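Local atomic coordinates of octopine dehydrogenase (PDB entry 3IQD), a protein that catalyses the NADH-dependent reductive condensation of L-arginine with pyruvate to D-octopine, and the reverse oxidation of that opine. Residues 119-124 / 138-143; 44-49 / 66-71; 248-253 / 272-277. All coordinates share one frame; numbering follows the deposited sequence.

Contact 1: 119-124 / 138-143. With AG2 (agmatine), chain C.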
loop_
_atom_site.group_PDB
_atom_site.type_symbol
_atom_site.label_atom_id
_atom_site.label_comp_id
_atom_site.label_asym_id
_atom_site.label_seq_id
_atom_site.Cartn_x
_atom_site.Cartn_y
_atom_site.Cartn_z
ATOM N N ALA A 119 4.944 0.105 1.789
ATOM C CA ALA A 119 6.278 -0.462 1.948
ATOM C C ALA A 119 6.594 -0.793 3.410
ATOM O O ALA A 119 6.138 -0.101 4.319
ATOM C CB ALA A 119 7.316 0.472 1.361
ATOM N N GLY A 120 7.354 -1.867 3.625
ATOM C CA GLY A 120 7.816 -2.246 4.966
ATOM C C GLY A 120 6.838 -3.059 5.792
ATOM O O GLY A 120 7.074 -3.310 6.974
ATOM N N PHE A 121 5.749 -3.475 5.154
ATOM C CA PHE A 121 4.684 -4.266 5.771
ATOM C C PHE A 121 5.176 -5.584 6.411
ATOM O O PHE A 121 4.772 -5.929 7.530
ATOM C CB PHE A 121 3.606 -4.535 4.712
ATOM C CG PHE A 121 2.449 -5.360 5.193
ATOM C CD1 PHE A 121 2.415 -6.733 4.960
ATOM C CD2 PHE A 121 1.376 -4.764 5.844
ATOM C CE1 PHE A 121 1.341 -7.504 5.387
ATOM C CE2 PHE A 121 0.292 -5.530 6.276
ATOM C CZ PHE A 121 0.280 -6.906 6.046
ATOM N N GLU A 122 6.042 -6.309 5.698
ATOM C CA GLU A 122 6.563 -7.589 6.175
ATOM C C GLU A 122 7.595 -7.414 7.290
ATOM O O GLU A 122 7.611 -8.202 8.232
ATOM C CB GLU A 122 7.171 -8.409 5.031
ATOM C CG GLU A 122 6.264 -8.629 3.828
ATOM C CD GLU A 122 6.414 -7.558 2.753
ATOM O OE1 GLU A 122 6.972 -6.473 3.043
ATOM O OE2 GLU A 122 5.963 -7.805 1.612
ATOM N N PHE A 123 8.453 -6.397 7.181
ATOM C CA PHE A 123 9.464 -6.125 8.217
ATOM C C PHE A 123 8.797 -5.876 9.564
ATOM O O PHE A 123 9.209 -6.426 10.586
ATOM C CB PHE A 123 10.339 -4.913 7.867
ATOM C CG PHE A 123 11.017 -5.001 6.530
ATOM C CD1 PHE A 123 11.119 -3.869 5.722
ATOM C CD2 PHE A 123 11.564 -6.203 6.075
ATOM C CE1 PHE A 123 11.757 -3.928 4.478
ATOM C CE2 PHE A 123 12.198 -6.277 4.833
ATOM C CZ PHE A 123 12.295 -5.137 4.033
ATOM N N GLN A 124 7.764 -5.036 9.544
ATOM C CA GLN A 124 6.970 -4.719 10.719
ATOM C C GLN A 124 6.317 -5.981 11.285
ATOM O O GLN A 124 6.398 -6.251 12.488
ATOM C CB GLN A 124 5.906 -3.693 10.339
ATOM C CG GLN A 124 5.034 -3.215 11.479
ATOM C CD GLN A 124 4.101 -2.109 11.047
ATOM O OE1 GLN A 124 3.393 -2.238 10.046
ATOM N NE2 GLN A 124 4.093 -1.009 11.801
ATOM N N MET A 138 2.830 -14.055 4.564
ATOM C CA MET A 138 2.597 -12.623 4.462
ATOM C C MET A 138 2.372 -12.221 3.008
ATOM O O MET A 138 3.256 -12.385 2.168
ATOM C CB MET A 138 3.770 -11.863 5.077
ATOM C CG MET A 138 3.995 -12.197 6.544
ATOM S SD MET A 138 5.486 -11.464 7.224
ATOM C CE MET A 138 6.756 -12.569 6.598
ATOM N N MET A 139 1.178 -11.708 2.718
ATOM C CA MET A 139 0.785 -11.359 1.353
ATOM C C MET A 139 0.686 -9.847 1.190
ATOM O O MET A 139 -0.012 -9.182 1.955
ATOM C CB MET A 139 -0.558 -12.010 1.015
ATOM C CG MET A 139 -0.798 -12.258 -0.461
ATOM S SD MET A 139 -2.325 -13.176 -0.702
ATOM C CE MET A 139 -2.312 -13.437 -2.471
ATOM N N SER A 140 1.373 -9.308 0.189
ATOM C CA SER A 140 1.409 -7.863 -0.012
ATOM C C SER A 140 0.816 -7.446 -1.352
ATOM O O SER A 140 1.360 -7.788 -2.405
ATOM C CB SER A 140 2.844 -7.345 0.117
ATOM O OG SER A 140 3.284 -7.402 1.466
ATOM N N PHE A 141 -0.294 -6.710 -1.306
ATOM C CA PHE A 141 -0.963 -6.222 -2.516
ATOM C C PHE A 141 -0.524 -4.810 -2.858
ATOM O O PHE A 141 -0.412 -3.960 -1.969
ATOM C CB PHE A 141 -2.483 -6.263 -2.352
ATOM C CG PHE A 141 -3.087 -7.619 -2.595
ATOM C CD1 PHE A 141 -3.140 -8.566 -1.576
ATOM C CD2 PHE A 141 -3.611 -7.945 -3.849
ATOM C CE1 PHE A 141 -3.704 -9.825 -1.803
ATOM C CE2 PHE A 141 -4.174 -9.205 -4.090
ATOM C CZ PHE A 141 -4.221 -10.146 -3.066
ATOM N N GLU A 142 -0.292 -4.565 -4.149
ATOM C CA GLU A 142 0.264 -3.289 -4.641
ATOM C C GLU A 142 -0.543 -2.037 -4.255
ATOM O O GLU A 142 0.018 -1.056 -3.769
ATOM C CB GLU A 142 0.517 -3.345 -6.158
ATOM C CG GLU A 142 -0.654 -3.870 -7.006
ATOM C CD GLU A 142 -0.359 -3.896 -8.510
ATOM O OE1 GLU A 142 0.675 -3.340 -8.944
ATOM O OE2 GLU A 142 -1.170 -4.477 -9.262
ATOM N N THR A 143 -1.856 -2.092 -4.470
ATOM C CA THR A 143 -2.770 -1.000 -4.142
ATOM C C THR A 143 -4.131 -1.584 -3.742
ATOM O O THR A 143 -4.273 -2.798 -3.629
ATOM C CB THR A 143 -2.886 0.025 -5.317
ATOM O OG1 THR A 143 -3.635 1.172 -4.900
ATOM C CG2 THR A 143 -3.547 -0.581 -6.539
HETATM N N AG2 C . -0.934 5.328 -4.786
HETATM C CA AG2 C . -1.079 3.884 -5.120
HETATM C CB AG2 C . -0.788 3.652 -6.603
HETATM C CG AG2 C . -0.715 2.191 -7.015
HETATM C CD AG2 C . 0.702 1.642 -6.903
HETATM N NE AG2 C . 1.042 0.765 -8.022
HETATM C CZ AG2 C . 1.904 -0.247 -7.952
HETATM N NH1 AG2 C . 2.524 -0.528 -6.812
HETATM N NH2 AG2 C . 2.145 -0.984 -9.027
#
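Glu122 and Met138, whose CA atoms lie 6.6 Å apart, mark the closest backbone approach between the first turn of helix 121-129 and strand 137-141; one residue back on the helix and two on along the strand, the CA atoms of Phe121 and Ser140 are 7.6 Å apart. Helix and strand belong to a beta-alpha-beta unit that starts with strand 111-114, and the helix packs here on the strand that follows it. Gly120 is the N-cap residue, its positive phi suited to glycine, and its carbonyl O accepts the first helical bond, from Gln124 N.

Four side chains carry the buried contact. Ser140 OG donates to Glu122 OE2 across 2.7 Å and comes in from above the carboxylate plane, 66° out of it. The Glu122 chain reaches back to the strand because it bends at its second torsion (chi2 91°). The same hydroxyl is also bonded to Ser117 OG, so strand, helix and the loop before the helix meet at one oxygen. Beside this polar link, Met138 lays SD against Glu122 CB at 4.1 Å. Phe121 has CG anti to its own N (chi1 179°), which carries the ring alongside the strand, where CD1 passes obliquely by Ser140 OG at 3.7 Å. His95 and Phe99 meet this ring from helix 95-102.

Past the end of the strand the chain enters the active site. Thr143, which binds pyruvate and also touches the NADH, packs CB on agmatine CG, while Glu142 OE1 takes the agmatine guanidinium through NH2 at 2.8 Å.

Contact 2: 44-49 / 66-71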
loop_
_atom_site.group_PDB
_atom_site.type_symbol
_atom_site.label_atom_id
_atom_site.label_comp_id
_atom_site.label_asym_id
_atom_site.label_seq_id
_atom_site.Cartn_x
_atom_site.Cartn_y
_atom_site.Cartn_z
ATOM N N LYS A 44 -24.065 -0.341 15.828
ATOM C CA LYS A 44 -25.296 0.423 16.069
ATOM C C LYS A 44 -25.883 0.913 14.754
ATOM O O LYS A 44 -27.102 0.906 14.577
ATOM C CB LYS A 44 -25.068 1.615 17.016
ATOM C CG LYS A 44 -24.808 1.240 18.476
ATOM C CD LYS A 44 -25.422 2.252 19.466
ATOM C CE LYS A 44 -24.423 3.316 19.948
ATOM N NZ LYS A 44 -24.322 4.527 19.058
ATOM N N ALA A 45 -25.006 1.320 13.836
ATOM C CA ALA A 45 -25.408 1.845 12.535
ATOM C C ALA A 45 -26.027 0.770 11.649
ATOM O O ALA A 45 -27.115 0.961 11.103
ATOM C CB ALA A 45 -24.224 2.509 11.832
ATOM N N LEU A 46 -25.335 -0.361 11.519
ATOM C CA LEU A 46 -25.799 -1.447 10.658
ATOM C C LEU A 46 -27.103 -2.060 11.170
ATOM O O LEU A 46 -27.960 -2.452 10.373
ATOM C CB LEU A 46 -24.717 -2.525 10.486
ATOM C CG LEU A 46 -25.011 -3.703 9.545
ATOM C CD1 LEU A 46 -25.257 -3.229 8.119
ATOM C CD2 LEU A 46 -23.898 -4.746 9.578
ATOM N N GLY A 47 -27.250 -2.128 12.493
ATOM C CA GLY A 47 -28.425 -2.727 13.114
ATOM C C GLY A 47 -28.643 -4.139 12.615
ATOM O O GLY A 47 -27.687 -4.906 12.478
ATOM N N ALA A 48 -29.897 -4.469 12.316
ATOM C CA ALA A 48 -30.263 -5.803 11.835
ATOM C C ALA A 48 -30.193 -5.931 10.307
ATOM O O ALA A 48 -30.485 -6.992 9.745
ATOM C CB ALA A 48 -31.642 -6.174 12.340
ATOM N N ASP A 49 -29.788 -4.852 9.644
ATOM C CA ASP A 49 -29.738 -4.811 8.187
ATOM C C ASP A 49 -28.457 -5.439 7.647
ATOM O O ASP A 49 -27.554 -5.794 8.412
ATOM C CB ASP A 49 -29.873 -3.368 7.691
ATOM C CG ASP A 49 -31.055 -2.641 8.317
ATOM O OD1 ASP A 49 -32.208 -3.085 8.143
ATOM O OD2 ASP A 49 -30.825 -1.616 8.983
ATOM N N LYS A 66 -25.347 -7.292 -1.220
ATOM C CA LYS A 66 -25.766 -7.231 0.177
ATOM C C LYS A 66 -25.243 -8.440 0.940
ATOM O O LYS A 66 -25.291 -9.567 0.437
ATOM C CB LYS A 66 -27.291 -7.165 0.289
ATOM C CG LYS A 66 -27.918 -5.925 -0.323
ATOM C CD LYS A 66 -29.236 -5.587 0.353
ATOM C CE LYS A 66 -29.730 -4.222 -0.090
ATOM N NZ LYS A 66 -30.498 -3.537 0.985
ATOM N N SER A 67 -24.747 -8.201 2.153
ATOM C CA SER A 67 -24.200 -9.259 3.001
ATOM C C SER A 67 -24.059 -8.797 4.449
ATOM O O SER A 67 -24.109 -7.600 4.727
ATOM C CB SER A 67 -22.840 -9.729 2.467
ATOM O OG SER A 67 -21.830 -8.756 2.675
ATOM N N ARG A 68 -23.879 -9.749 5.362
ATOM C CA ARG A 68 -23.584 -9.432 6.761
ATOM C C ARG A 68 -22.363 -10.183 7.285
ATOM O O ARG A 68 -22.230 -11.385 7.059
ATOM C CB ARG A 68 -24.788 -9.711 7.660
ATOM C CG ARG A 68 -25.503 -8.462 8.131
ATOM C CD ARG A 68 -26.604 -8.779 9.139
ATOM N NE ARG A 68 -26.086 -9.222 10.431
ATOM C CZ ARG A 68 -26.245 -8.568 11.580
ATOM N NH1 ARG A 68 -26.913 -7.422 11.623
ATOM N NH2 ARG A 68 -25.739 -9.073 12.696
ATOM N N PRO A 69 -21.454 -9.466 7.970
ATOM C CA PRO A 69 -20.387 -10.111 8.735
ATOM C C PRO A 69 -20.943 -10.847 9.948
ATOM O O PRO A 69 -21.990 -10.461 10.477
ATOM C CB PRO A 69 -19.515 -8.934 9.194
ATOM C CG PRO A 69 -19.893 -7.796 8.312
ATOM C CD PRO A 69 -21.344 -7.999 8.022
ATOM N N LYS A 70 -20.239 -11.896 10.372
ATOM C CA LYS A 70 -20.598 -12.680 11.557
ATOM C C LYS A 70 -20.546 -11.820 12.822
ATOM O O LYS A 70 -21.467 -11.851 13.639
ATOM C CB LYS A 70 -19.666 -13.891 11.685
ATOM C CG LYS A 70 -19.913 -14.795 12.892
ATOM C CD LYS A 70 -20.734 -16.021 12.518
ATOM C CE LYS A 70 -20.414 -17.206 13.430
ATOM N NZ LYS A 70 -20.677 -18.520 12.756
ATOM N N VAL A 71 -19.473 -11.046 12.967
ATOM C CA VAL A 71 -19.320 -10.135 14.099
ATOM C C VAL A 71 -18.515 -8.901 13.694
ATOM O O VAL A 71 -17.624 -8.982 12.850
ATOM C CB VAL A 71 -18.677 -10.848 15.333
ATOM C CG1 VAL A 71 -17.205 -11.195 15.087
ATOM C CG2 VAL A 71 -18.852 -10.016 16.610
#
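Arg68 reaches from just past the end of strand 62-67 to the turn that closes helix 38-46, laying its aliphatic stem and guanidinium along the backbone of Gly47 to Asp49. That turn is a type II' beta turn from Leu46 to Asp49, closed by Asp49 N on Leu46 O, with Gly47 leaving the helix at positive phi. Both elements lie at the edge of the NADH-binding part of the chain.

The buried, apolar part is on the inner side. Leu46 points toward the strand end, and its CD2 rests 4.3 Å from Arg68 CG and 4.4 Å from Pro69 CD. Pro69 in turn lies on Val31 of strand 27-32, which ties this small apolar patch to the body of the fold.

The outer side is exposed to solvent and only weakly bonded. Arg68 bends at its third torsion (chi3 70°), bringing NH1 to Gly47 O at 2.8 Å; the oxygen lies near the guanidinium plane, at its edge, but the N-H...O angle is only 119°, so the bond is weak. Nearer the backbone of Arg68, its CD passes 3.2 Å from Asp49 O. The Asp49 side chain turns away to a salt bridge with Arg155.

With the Asp49 carboxylate engaged by another arginine, Arg68 meets the turn through carbonyl oxygens. The chemistry implies a modest polar tether, probably weakened further by competing water, over a small apolar base.

Contact 3: 248-253 / 272-277. Unlike the reference sequence in segment 272-277: Asp272 (reference Val).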
loop_
_atom_site.group_PDB
_atom_site.type_symbol
_atom_site.label_atom_id
_atom_site.label_comp_id
_atom_site.label_asym_id
_atom_site.label_seq_id
_atom_site.Cartn_x
_atom_site.Cartn_y
_atom_site.Cartn_z
ATOM N N ALA A 248 14.500 8.665 -13.682
ATOM C CA ALA A 248 15.703 8.566 -12.853
ATOM C C ALA A 248 15.469 7.708 -11.612
ATOM O O ALA A 248 16.261 6.812 -11.306
ATOM C CB ALA A 248 16.197 9.950 -12.463
ATOM N N CYS A 249 14.372 7.986 -10.914
ATOM C CA CYS A 249 13.964 7.217 -9.741
ATOM C C CYS A 249 13.697 5.745 -10.053
ATOM O O CYS A 249 14.102 4.864 -9.292
ATOM C CB CYS A 249 12.710 7.828 -9.140
ATOM S SG CYS A 249 12.947 9.412 -8.370
ATOM N N SER A 250 12.997 5.500 -11.163
ATOM C CA SER A 250 12.687 4.150 -11.635
ATOM C C SER A 250 13.952 3.345 -11.936
ATOM O O SER A 250 14.020 2.152 -11.628
ATOM C CB SER A 250 11.799 4.221 -12.875
ATOM O OG SER A 250 11.877 3.032 -13.641
ATOM N N ASN A 251 14.942 4.003 -12.544
ATOM C CA ASN A 251 16.247 3.393 -12.796
ATOM C C ASN A 251 16.954 3.037 -11.498
ATOM O O ASN A 251 17.556 1.969 -11.382
ATOM C CB ASN A 251 17.126 4.319 -13.636
ATOM C CG ASN A 251 16.612 4.482 -15.048
ATOM O OD1 ASN A 251 15.525 4.008 -15.383
ATOM N ND2 ASN A 251 17.387 5.156 -15.886
ATOM N N GLU A 252 16.864 3.937 -10.523
ATOM C CA GLU A 252 17.401 3.698 -9.190
ATOM C C GLU A 252 16.736 2.479 -8.541
ATOM O O GLU A 252 17.365 1.773 -7.750
ATOM C CB GLU A 252 17.267 4.957 -8.321
ATOM C CG GLU A 252 18.189 6.104 -8.764
ATOM C CD GLU A 252 18.080 7.363 -7.909
ATOM O OE1 GLU A 252 17.147 7.486 -7.090
ATOM O OE2 GLU A 252 18.942 8.249 -8.059
ATOM N N CYS A 253 15.477 2.229 -8.898
ATOM C CA CYS A 253 14.754 1.032 -8.459
ATOM C C CYS A 253 15.369 -0.229 -9.054
ATOM O O CYS A 253 15.572 -1.224 -8.351
ATOM C CB CYS A 253 13.274 1.110 -8.848
ATOM S SG CYS A 253 12.288 2.272 -7.885
ATOM N N ASP A 272 11.166 -6.237 -11.771
ATOM C CA ASP A 272 11.363 -4.801 -11.609
ATOM C C ASP A 272 11.587 -4.191 -12.974
ATOM O O ASP A 272 12.596 -4.462 -13.631
ATOM C CB ASP A 272 12.564 -4.498 -10.729
ATOM C CG ASP A 272 12.262 -4.666 -9.277
ATOM O OD1 ASP A 272 12.401 -5.804 -8.762
ATOM O OD2 ASP A 272 11.888 -3.650 -8.653
ATOM N N LYS A 273 10.630 -3.378 -13.397
ATOM C CA LYS A 273 10.637 -2.813 -14.734
ATOM C C LYS A 273 10.600 -1.291 -14.689
ATOM O O LYS A 273 10.386 -0.697 -13.631
ATOM C CB LYS A 273 9.475 -3.378 -15.564
ATOM C CG LYS A 273 8.142 -3.502 -14.813
ATOM C CD LYS A 273 7.128 -4.360 -15.578
ATOM C CE LYS A 273 7.489 -5.844 -15.528
ATOM N NZ LYS A 273 6.780 -6.638 -16.568
ATOM N N ASP A 274 10.840 -0.673 -15.843
ATOM C CA ASP A 274 10.748 0.764 -15.988
ATOM C C ASP A 274 9.333 1.208 -15.702
ATOM O O ASP A 274 8.376 0.523 -16.054
ATOM C CB ASP A 274 11.133 1.185 -17.408
ATOM C CG ASP A 274 12.601 1.537 -17.535
ATOM O OD1 ASP A 274 13.307 0.859 -18.318
ATOM O OD2 ASP A 274 13.047 2.492 -16.852
ATOM N N ILE A 275 9.211 2.361 -15.054
ATOM C CA ILE A 275 7.915 2.973 -14.804
ATOM C C ILE A 275 7.146 3.176 -16.118
ATOM O O ILE A 275 5.931 2.977 -16.170
ATOM C CB ILE A 275 8.059 4.296 -14.001
ATOM C CG1 ILE A 275 6.694 4.785 -13.514
ATOM C CG2 ILE A 275 8.819 5.369 -14.803
ATOM C CD1 ILE A 275 6.770 5.607 -12.254
ATOM N N TYR A 276 7.873 3.544 -17.174
ATOM C CA TYR A 276 7.295 3.717 -18.503
ATOM C C TYR A 276 6.784 2.388 -19.038
ATOM O O TYR A 276 5.670 2.305 -19.562
ATOM C CB TYR A 276 8.328 4.323 -19.460
ATOM C CG TYR A 276 7.899 4.371 -20.911
ATOM C CD1 TYR A 276 6.673 4.923 -21.280
ATOM C CD2 TYR A 276 8.726 3.881 -21.915
ATOM C CE1 TYR A 276 6.279 4.976 -22.606
ATOM C CE2 TYR A 276 8.341 3.932 -23.250
ATOM C CZ TYR A 276 7.113 4.481 -23.584
ATOM O OH TYR A 276 6.715 4.533 -24.897
ATOM N N GLN A 277 7.612 1.359 -18.893
ATOM C CA GLN A 277 7.265 -0.002 -19.262
ATOM C C GLN A 277 6.099 -0.500 -18.407
ATOM O O GLN A 277 5.289 -1.310 -18.861
ATOM C CB GLN A 277 8.489 -0.899 -19.084
ATOM C CG GLN A 277 8.393 -2.268 -19.726
ATOM C CD GLN A 277 9.715 -3.022 -19.682
ATOM O OE1 GLN A 277 10.531 -2.836 -18.767
ATOM N NE2 GLN A 277 9.934 -3.885 -20.675
#
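Ser250 meets the start of helix 275-283 from the side of helix 240-263, its CA 5.8 Å from that of Asp274, and its hydroxyl takes part in both hydrogen bonds across the contact. Ile275 N donates to Ser250 OG at 3.1 Å with an angle of 156°, so an amide at the helix start finds its acceptor on another helix. Asp274 holds the N-cap position, yet its own side chain makes no capping bond. With OG anti to the Ser250 N (chi1 158°), the hydroxyl faces the incoming chain and also donates to Asp274 OD2, a weak bond at 3.5 Å. Replacing this serine by alanine would probably leave the Ile275 amide without this acceptor and the Asp274 carboxylate without one of its partners.

The apolar share is small: Ile275 CG2 rests on Ser250 CB at 3.7 Å, beside the polar link.

The charged side chains of segment 272-277 look largely to partners outside the contact. Lys273 turns away to a salt bridge with Glu281, while Asp274 OD1 has a long, weak ion pair with Lys254. Asp272, which stands where the reference sequence has a valine, points toward helix 240-263, but its OD2 comes no nearer than 4.4 Å, to Cys253 O.

Both segments belong to the alpha-helical domain. Helix 200-205 touches Cys253 and Asp272, helix 293-298 lies on Ile275 and Tyr276 through Leu293, and helix 349-361 packs against helix 240-263 at Ala248 and Cys249.

Overall arrangement
Along the chain the order is contact 2, contact 1, contact 3, each closing before the next opens. Contacts 1 and 2 reach the same system of strands, with centres 29 Å apart; contact 2 lies at its outer edge, on the nucleotide-binding side, while contact 1 has its centre 7 Å from the centre of the chain. Contact 3 belongs to the alpha-helical domain, 44 Å from contact 2 between centres and across the chain's centre from it. Contact 1 is 20 Å from contact 3 between centres, and helix 200-205 touches contacts 1 and 3. Agmatine is met by Glu142 and Thr143 of contact 1 from the strand region and by Met206 from the helical domain.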